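Side-chain contacts in flagellar protein FlgA (Thermotoga maritima, PDB 3FRN), which probably acts in the periplasm as a chaperone for assembly of the P-ring of the flagellar basal body: residues Asp48-Arg51 against Thr52-Glu56; Thr102-Glu105 against Lys106-Pro109. All blocks are in the same frame, centred on the assembly; numbering follows the deposited sequence.

In the fold
The two contacts are local and lie in series along the chain, in different family regions of FlgA. Contact 1 takes in nearly all of the short helix 47-53 and the turn that leaves it, in the N-terminal domain-like region; contact 2 is a bend in the loop between strands 93-101 and 111-118 of the HotDog-like region. Their centres are 26 Å apart and their nearest atoms about 11 Å, so they do not touch. A looser link exists all the same: Phe107 of contact 2 packs on Pro15 and Pro39, which belong to the N-terminal region that carries contact 1. Contact 1 joins apolar packing to hydrogen bonds at a helix end, whereas contact 2 is apolar packing within a loop.

Contact 1: Asp48-Arg51 against Thr52-Glu56; sequences DLLR and TKFPE
Leu50 and Phe54 form the close-packed side of this helix end. The CD2 methyl of Leu50 comes to the rim of the Phe54 ring, in the ring plane, 3.9 Å from CD2 of Phe54. One face of the ring carries CB of the preceding Lys53, offset toward the rim. With CG of Phe54 beside its own backbone N (chi1 -37°), the ring is directed to the same side of the turn as Leu50, and both side chains also rest on Phe59 of strand 58-60; Leu7 adds to the cover of Leu50, Leu20 and Leu34 to that of Phe54.

The backbone that carries them is the last turn of helix 47-53. Lys53 N gives a nearly straight i to i-4 bond of 2.9 Å to Leu49 O (166° at the hydrogen). Phe54 N reaches Leu50 O at 2.8 Å from a position tilted out of the carbonyl plane, and Phe54 is the residue at which the chain leaves helical geometry. Pro55, which has no N-H to continue the pattern, lays its CB 3.2 Å from Arg51 O.

The solvent side, with Asp48, Arg51 and Thr52 exposed, is polar. Thr52 turns its hydroxyl back along the helix: OG1 lies beside its own backbone N (chi1 -43°) and donates to Asp48 O at 2.6 Å, approaching nearly in line with the carbonyl. That oxygen thus takes a side-chain bond in addition to a weak one from Thr52 N. Arg51 runs extended from CG to NE and leads its guanidinium away from the turn, while Lys53 bends at chi2 and carries NZ to a weak hydrogen bond with Asn33 O.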
loop_
_atom_site.group_PDB
_atom_site.type_symbol
_atom_site.label_atom_id
_atom_site.label_comp_id
_atom_site.label_asym_id
_atom_site.label_seq_id
_atom_site.Cartn_x
_atom_site.Cartn_y
_atom_site.Cartn_z
ATOM N N ASP A 48 5.454 -9.387 19.567
ATOM C CA ASP A 48 4.705 -10.642 19.507
ATOM C C ASP A 48 5.650 -11.844 19.416
ATOM O O ASP A 48 5.347 -12.914 19.938
ATOM C CB ASP A 48 3.731 -10.631 18.329
ATOM C CG ASP A 48 2.537 -11.557 18.537
ATOM O OD1 ASP A 48 1.995 -12.038 17.517
ATOM O OD2 ASP A 48 2.133 -11.795 19.704
ATOM N N LEU A 49 6.789 -11.662 18.751
ATOM C CA LEU A 49 7.837 -12.680 18.739
ATOM C C LEU A 49 8.443 -12.824 20.132
ATOM O O LEU A 49 8.631 -13.941 20.631
ATOM C CB LEU A 49 8.931 -12.334 17.722
ATOM C CG LEU A 49 9.934 -13.462 17.446
ATOM C CD1 LEU A 49 9.232 -14.659 16.812
ATOM C CD2 LEU A 49 11.073 -12.992 16.575
ATOM N N LEU A 50 8.712 -11.689 20.770
ATOM C CA LEU A 50 9.340 -11.691 22.084
ATOM C C LEU A 50 8.415 -12.222 23.168
ATOM O O LEU A 50 8.881 -12.863 24.106
ATOM C CB LEU A 50 9.887 -10.303 22.438
ATOM C CG LEU A 50 11.087 -9.837 21.593
ATOM C CD1 LEU A 50 11.343 -8.333 21.748
ATOM C CD2 LEU A 50 12.352 -10.640 21.922
ATOM N N ARG A 51 7.112 -11.979 23.028
ATOM C CA ARG A 51 6.115 -12.498 23.980
ATOM C C ARG A 51 6.033 -14.024 23.872
ATOM O O ARG A 51 5.781 -14.711 24.859
ATOM C CB ARG A 51 4.736 -11.855 23.741
ATOM C CG ARG A 51 3.628 -12.302 24.719
ATOM C CD ARG A 51 2.234 -11.843 24.243
ATOM N NE ARG A 51 1.127 -12.400 25.068
ATOM C CZ ARG A 51 -0.177 -12.301 24.755
ATOM N NH1 ARG A 51 -0.550 -11.668 23.632
ATOM N NH2 ARG A 51 -1.118 -12.838 25.558
ATOM N N THR A 52 6.267 -14.547 22.669
ATOM C CA THR A 52 6.257 -15.989 22.419
ATOM C C THR A 52 7.521 -16.675 22.935
ATOM O O THR A 52 7.441 -17.689 23.639
ATOM C CB THR A 52 6.116 -16.301 20.916
ATOM O OG1 THR A 52 5.123 -15.447 20.339
ATOM C CG2 THR A 52 5.710 -17.757 20.705
ATOM N N LYS A 53 8.679 -16.125 22.577
ATOM C CA LYS A 53 9.968 -16.707 22.939
ATOM C C LYS A 53 10.287 -16.505 24.412
ATOM O O LYS A 53 10.606 -17.461 25.123
ATOM C CB LYS A 53 11.088 -16.117 22.075
ATOM C CG LYS A 53 10.939 -16.372 20.584
ATOM C CD LYS A 53 11.341 -17.778 20.182
ATOM C CE LYS A 53 11.613 -17.844 18.678
ATOM N NZ LYS A 53 11.846 -19.245 18.243
ATOM N N PHE A 54 10.185 -15.261 24.874
ATOM C CA PHE A 54 10.437 -14.946 26.284
ATOM C C PHE A 54 9.234 -14.261 26.935
ATOM O O PHE A 54 9.228 -13.039 27.088
ATOM C CB PHE A 54 11.681 -14.059 26.423
ATOM C CG PHE A 54 12.775 -14.387 25.447
ATOM C CD1 PHE A 54 13.644 -15.443 25.690
ATOM C CD2 PHE A 54 12.934 -13.639 24.283
ATOM C CE1 PHE A 54 14.653 -15.752 24.793
ATOM C CE2 PHE A 54 13.939 -13.940 23.374
ATOM C CZ PHE A 54 14.803 -14.996 23.628
ATOM N N PRO A 55 8.211 -15.043 27.324
ATOM C CA PRO A 55 7.020 -14.476 27.958
ATOM C C PRO A 55 7.261 -14.038 29.401
ATOM O O PRO A 55 6.415 -13.367 29.993
ATOM C CB PRO A 55 6.033 -15.643 27.936
ATOM C CG PRO A 55 6.890 -16.853 27.977
ATOM C CD PRO A 55 8.106 -16.507 27.176
ATOM N N GLU A 56 8.408 -14.425 29.951
ATOM C CA GLU A 56 8.753 -14.148 31.342
ATOM C C GLU A 56 9.404 -12.778 31.527
ATOM O O GLU A 56 9.456 -12.262 32.642
ATOM C CB GLU A 56 9.647 -15.260 31.914
ATOM C CG GLU A 56 10.863 -15.637 31.051
ATOM C CD GLU A 56 10.544 -16.641 29.948
ATOM O OE1 GLU A 56 9.529 -17.361 30.058
ATOM O OE2 GLU A 56 11.313 -16.715 28.969
#

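Contact 2: Thr102-Glu105 against Lys106-Pro109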
loop_
_atom_site.group_PDB
_atom_site.type_symbol
_atom_site.label_atom_id
_atom_site.label_comp_id
_atom_site.label_asym_id
_atom_site.label_seq_id
_atom_site.Cartn_x
_atom_site.Cartn_y
_atom_site.Cartn_z
ATOM N N THR A 102 16.355 -24.826 10.436
ATOM C CA THR A 102 17.734 -24.752 10.910
ATOM C C THR A 102 18.560 -23.831 10.022
ATOM O O THR A 102 18.195 -23.574 8.874
ATOM C CB THR A 102 18.397 -26.150 10.994
ATOM O OG1 THR A 102 17.788 -27.042 10.048
ATOM C CG2 THR A 102 18.217 -26.730 12.385
ATOM N N LEU A 103 19.658 -23.312 10.561
ATOM C CA LEU A 103 20.605 -22.568 9.745
ATOM C C LEU A 103 21.248 -23.546 8.758
ATOM O O LEU A 103 21.808 -24.568 9.167
ATOM C CB LEU A 103 21.666 -21.889 10.621
ATOM C CG LEU A 103 22.834 -21.201 9.906
ATOM C CD1 LEU A 103 22.391 -19.900 9.231
ATOM C CD2 LEU A 103 23.969 -20.945 10.878
ATOM N N PRO A 104 21.126 -23.261 7.452
ATOM C CA PRO A 104 21.772 -24.085 6.439
ATOM C C PRO A 104 23.288 -23.894 6.386
ATOM O O PRO A 104 23.803 -22.879 6.850
ATOM C CB PRO A 104 21.116 -23.619 5.137
ATOM C CG PRO A 104 20.662 -22.243 5.405
ATOM C CD PRO A 104 20.329 -22.169 6.861
ATOM N N GLU A 105 23.988 -24.872 5.825
ATOM C CA GLU A 105 25.428 -24.758 5.640
ATOM C C GLU A 105 25.731 -23.733 4.552
ATOM O O GLU A 105 26.524 -22.819 4.756
ATOM C CB GLU A 105 26.038 -26.108 5.273
ATOM C CG GLU A 105 26.120 -27.093 6.416
ATOM C CD GLU A 105 26.611 -28.449 5.954
ATOM O OE1 GLU A 105 27.088 -28.545 4.802
ATOM O OE2 GLU A 105 26.519 -29.420 6.735
ATOM N N LYS A 106 25.073 -23.902 3.410
ATOM C CA LYS A 106 25.238 -23.039 2.255
ATOM C C LYS A 106 23.940 -22.276 2.003
ATOM O O LYS A 106 22.865 -22.729 2.392
ATOM C CB LYS A 106 25.653 -23.879 1.044
ATOM C CG LYS A 106 27.116 -24.354 1.112
ATOM C CD LYS A 106 27.450 -25.299 -0.034
ATOM C CE LYS A 106 28.874 -25.118 -0.547
ATOM N NZ LYS A 106 29.884 -25.045 0.542
ATOM N N PHE A 107 24.038 -21.101 1.388
ATOM C CA PHE A 107 22.863 -20.237 1.245
ATOM C C PHE A 107 22.275 -20.160 -0.177
ATOM O O PHE A 107 21.586 -19.198 -0.513
ATOM C CB PHE A 107 23.123 -18.841 1.837
ATOM C CG PHE A 107 23.574 -18.868 3.271
ATOM C CD1 PHE A 107 22.816 -19.515 4.243
ATOM C CD2 PHE A 107 24.749 -18.247 3.656
ATOM C CE1 PHE A 107 23.235 -19.553 5.569
ATOM C CE2 PHE A 107 25.179 -18.268 4.985
ATOM C CZ PHE A 107 24.423 -18.936 5.944
ATOM N N GLU A 108 22.554 -21.170 -1.003
ATOM C CA GLU A 108 21.980 -21.255 -2.340
ATOM C C GLU A 108 20.805 -22.210 -2.267
ATOM O O GLU A 108 21.008 -23.416 -2.180
ATOM C CB GLU A 108 22.979 -21.789 -3.366
ATOM C CG GLU A 108 24.206 -20.943 -3.581
ATOM C CD GLU A 108 25.343 -21.356 -2.675
ATOM O OE1 GLU A 108 26.290 -22.013 -3.161
ATOM O OE2 GLU A 108 25.276 -21.040 -1.472
ATOM N N PRO A 109 19.571 -21.672 -2.282
ATOM C CA PRO A 109 18.396 -22.532 -2.195
ATOM C C PRO A 109 18.201 -23.381 -3.445
ATOM O O PRO A 109 18.605 -22.980 -4.540
ATOM C CB PRO A 109 17.247 -21.533 -2.065
ATOM C CG PRO A 109 17.752 -20.303 -2.727
ATOM C CD PRO A 109 19.203 -20.247 -2.369
#
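Phe107 folds back over the bend so that its ring meets Leu103 and Pro104 along one side, CD1, CE1 and CZ doing the touching. Leu103 comes in at the edge of the ring, near its plane, with CD1 3.8 Å from Phe107 CE1; the two side chains run obliquely to each other. Leu103 places CG opposite its backbone N (chi1 173°), which carries the methyl toward the ring. Pro104 stands at about a right angle to Phe107, its CG 3.7 Å from Phe107 CD1. The carbonyl of the same proline also borders the ring, Pro104 O lying 3.6 Å from Phe107 CE1 on an oblique line. CB of Pro104 also lies 3.4 Å from Lys106 O, as the chain bends at Glu105.

This bend belongs to the loop joining strands 93-101 and 111-118 of the HotDog-like region. Glu105 N is hydrogen-bonded to Asp130 OD1 and Pro104 packs on Asp130 and Thr131, which ties the loop to a neighbouring one, while Phe107 also rests on Pro15 and Pro39. With an alanine in place of Phe107, Leu103 CD1 and Pro104 CG would probably lose their shared apolar partner, and the packing on Pro15 and Pro39 would go with it.

The Glu105 and Lys106 side chains lead away from this apolar patch, and their charged ends, OE1 and NZ, stand 6.2 Å apart, too far for a salt bridge. The contact across the bend therefore rests on van der Waals packing of Leu103 and Pro104 against the ring, while the hydrogen bond from Glu105 N goes to Asp130, outside the bend.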